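Local coordinates for protein putative amidohydrolase (PDB 3MKV) that probably hydrolyses dipeptides with a C-terminal proline, as a prolidase of the amidohydrolase superfamily with two zinc ions in its active site, at residues L3-R9 with F25-D31. Numbering follows the deposited sequence.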
loop_
_atom_site.group_PDB
_atom_site.type_symbol
_atom_site.label_atom_id
_atom_site.label_comp_id
_atom_site.label_asym_id
_atom_site.label_seq_id
_atom_site.Cartn_x
_atom_site.Cartn_y
_atom_site.Cartn_z
ATOM N N LEU A 3 -2.107 7.421 -57.919
ATOM C CA LEU A 3 -0.824 7.181 -58.642
ATOM C C LEU A 3 0.157 8.346 -58.506
ATOM O O LEU A 3 0.145 9.279 -59.314
ATOM C CB LEU A 3 -1.077 6.910 -60.126
ATOM C CG LEU A 3 -1.635 5.547 -60.538
ATOM C CD1 LEU A 3 -1.563 5.401 -62.058
ATOM C CD2 LEU A 3 -0.880 4.420 -59.842
ATOM N N THR A 4 1.005 8.287 -57.484
ATOM C CA THR A 4 2.113 9.222 -57.371
ATOM C C THR A 4 3.391 8.466 -57.708
ATOM O O THR A 4 3.966 7.784 -56.863
ATOM C CB THR A 4 2.202 9.828 -55.973
ATOM O OG1 THR A 4 3.183 10.872 -55.967
ATOM C CG2 THR A 4 2.564 8.760 -54.957
ATOM N N THR A 5 3.823 8.597 -58.958
ATOM C CA THR A 5 4.797 7.685 -59.542
ATOM C C THR A 5 6.183 8.298 -59.736
ATOM O O THR A 5 6.323 9.509 -59.875
ATOM C CB THR A 5 4.278 7.147 -60.893
ATOM O OG1 THR A 5 3.036 6.459 -60.685
ATOM C CG2 THR A 5 5.278 6.202 -61.524
ATOM N N PHE A 6 7.204 7.445 -59.729
ATOM C CA PHE A 6 8.579 7.878 -59.945
ATOM C C PHE A 6 9.341 6.863 -60.793
ATOM O O PHE A 6 9.159 5.645 -60.655
ATOM C CB PHE A 6 9.312 8.090 -58.619
ATOM C CG PHE A 6 8.774 9.223 -57.804
ATOM C CD1 PHE A 6 9.394 10.461 -57.821
ATOM C CD2 PHE A 6 7.646 9.053 -57.012
ATOM C CE1 PHE A 6 8.900 11.512 -57.063
ATOM C CE2 PHE A 6 7.144 10.102 -56.254
ATOM C CZ PHE A 6 7.772 11.333 -56.280
ATOM N N LEU A 7 10.190 7.377 -61.675
ATOM C CA LEU A 7 11.012 6.519 -62.508
ATOM C C LEU A 7 12.477 6.947 -62.466
ATOM O O LEU A 7 12.859 7.989 -63.009
ATOM C CB LEU A 7 10.485 6.485 -63.946
ATOM C CG LEU A 7 11.171 5.443 -64.830
ATOM C CD1 LEU A 7 10.278 5.034 -65.985
ATOM C CD2 LEU A 7 12.495 5.977 -65.345
ATOM N N PHE A 8 13.282 6.137 -61.790
ATOM C CA PHE A 8 14.719 6.330 -61.753
ATOM C C PHE A 8 15.318 5.823 -63.054
ATOM O O PHE A 8 15.028 4.700 -63.479
ATOM C CB PHE A 8 15.314 5.571 -60.573
ATOM C CG PHE A 8 14.943 6.147 -59.236
ATOM C CD1 PHE A 8 15.791 7.031 -58.590
ATOM C CD2 PHE A 8 13.751 5.802 -58.625
ATOM C CE1 PHE A 8 15.458 7.558 -57.360
ATOM C CE2 PHE A 8 13.411 6.330 -57.400
ATOM C CZ PHE A 8 14.264 7.209 -56.767
ATOM N N ARG A 9 16.142 6.641 -63.690
ATOM C CA ARG A 9 16.737 6.323 -64.980
ATOM C C ARG A 9 18.198 6.793 -65.086
ATOM O O ARG A 9 18.577 7.766 -64.469
ATOM C CB ARG A 9 15.902 6.981 -66.085
ATOM C CG ARG A 9 16.204 6.500 -67.493
ATOM C CD ARG A 9 15.419 7.294 -68.537
ATOM N NE ARG A 9 15.851 8.689 -68.616
ATOM C CZ ARG A 9 17.003 9.086 -69.148
ATOM N NH1 ARG A 9 17.312 10.380 -69.180
ATOM N NH2 ARG A 9 17.847 8.191 -69.649
ATOM N N PHE A 25 19.700 -0.321 -65.828
ATOM C CA PHE A 25 18.371 -0.603 -65.282
ATOM C C PHE A 25 17.534 0.651 -65.074
ATOM O O PHE A 25 18.055 1.757 -64.912
ATOM C CB PHE A 25 18.465 -1.365 -63.962
ATOM C CG PHE A 25 18.782 -2.819 -64.129
ATOM C CD1 PHE A 25 17.760 -3.750 -64.261
ATOM C CD2 PHE A 25 20.101 -3.258 -64.152
ATOM C CE1 PHE A 25 18.047 -5.096 -64.422
ATOM C CE2 PHE A 25 20.396 -4.596 -64.311
ATOM C CZ PHE A 25 19.367 -5.520 -64.448
ATOM N N GLU A 26 16.223 0.462 -65.082
ATOM C CA GLU A 26 15.301 1.516 -64.706
ATOM C C GLU A 26 14.385 0.995 -63.598
ATOM O O GLU A 26 14.057 -0.201 -63.558
ATOM C CB GLU A 26 14.497 1.985 -65.920
ATOM C CG GLU A 26 15.347 2.694 -66.977
ATOM C CD GLU A 26 14.508 3.358 -68.059
ATOM O OE1 GLU A 26 15.055 4.213 -68.785
ATOM O OE2 GLU A 26 13.307 3.031 -68.187
ATOM N N ILE A 27 13.988 1.881 -62.686
ATOM C CA ILE A 27 13.167 1.471 -61.555
ATOM C C ILE A 27 11.854 2.242 -61.527
ATOM O O ILE A 27 11.836 3.467 -61.622
ATOM C CB ILE A 27 13.919 1.655 -60.220
ATOM C CG1 ILE A 27 15.391 1.262 -60.377
ATOM C CG2 ILE A 27 13.263 0.833 -59.123
ATOM C CD1 ILE A 27 16.288 1.821 -59.300
ATOM N N LEU A 28 10.751 1.514 -61.412
ATOM C CA LEU A 28 9.434 2.130 -61.399
ATOM C C LEU A 28 8.843 2.116 -59.995
ATOM O O LEU A 28 8.494 1.062 -59.468
ATOM C CB LEU A 28 8.496 1.412 -62.365
ATOM C CG LEU A 28 7.062 1.945 -62.431
ATOM C CD1 LEU A 28 7.021 3.341 -63.041
ATOM C CD2 LEU A 28 6.183 0.989 -63.215
ATOM N N ILE A 29 8.745 3.297 -59.394
ATOM C CA ILE A 29 8.165 3.445 -58.071
ATOM C C ILE A 29 6.793 4.078 -58.168
ATOM O O ILE A 29 6.624 5.096 -58.837
ATOM C CB ILE A 29 9.036 4.348 -57.180
ATOM C CG1 ILE A 29 10.314 3.610 -56.787
ATOM C CG2 ILE A 29 8.249 4.814 -55.952
ATOM C CD1 ILE A 29 11.047 3.066 -57.974
ATOM N N GLU A 30 5.815 3.483 -57.499
ATOM C CA GLU A 30 4.512 4.120 -57.388
ATOM C C GLU A 30 3.759 3.676 -56.138
ATOM O O GLU A 30 3.665 2.483 -55.840
ATOM C CB GLU A 30 3.679 3.881 -58.645
ATOM C CG GLU A 30 3.220 2.455 -58.817
ATOM C CD GLU A 30 2.602 2.225 -60.176
ATOM O OE1 GLU A 30 3.305 2.428 -61.191
ATOM O OE2 GLU A 30 1.414 1.840 -60.228
ATOM N N ASP A 31 3.235 4.657 -55.409
ATOM C CA ASP A 31 2.476 4.402 -54.185
ATOM C C ASP A 31 3.257 3.631 -53.118
ATOM O O ASP A 31 2.759 2.658 -52.544
ATOM C CB ASP A 31 1.167 3.682 -54.504
ATOM C CG ASP A 31 0.121 4.610 -55.082
ATOM O OD1 ASP A 31 -0.948 4.110 -55.485
ATOM O OD2 ASP A 31 0.365 5.838 -55.134
#
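Ile29 reaches diagonally to the edge of the Phe8 ring on one face of an antiparallel strand pair, its methyl CD1 lying 3.9 Å from Phe8 CD2. Ile27, directly across from Phe8, sets its CD1 4.1 Å from Phe8 CB. Next along, Phe6 meets Ile29 at the root, CB to CB, while its ring swings away from strand 25-30 to meet the His48 ring.

Beneath these side chains run two backbone pairs: Phe6 with Ile29, where Phe6 N reaches Ile29 O at 2.6 Å, and Phe8 with Ile27, where Ile27 N sits on a lone pair of Phe8 O.

On the opposite face Thr5 turns CG2 anti to its own N (OG1 at chi1 -59°), which drops that methyl against Leu28 CD1 at 3.7 Å. Glu26 lies alongside Arg9, but its OE2 accepts a hydrogen bond from Ile42 N.

Strand 5-9 is flanked by 25-30 and, in parallel, by 48-51; strand 33-38 borders 25-30. The Phe8, Ile27 and Ile29 face packs onto strands 56-63 and 403-406, sheet on sheet, consistent with the small beta-sandwich domain, built from both ends of the chain, that accompanies the TIM barrel in amidohydrolases, well away from the zinc site.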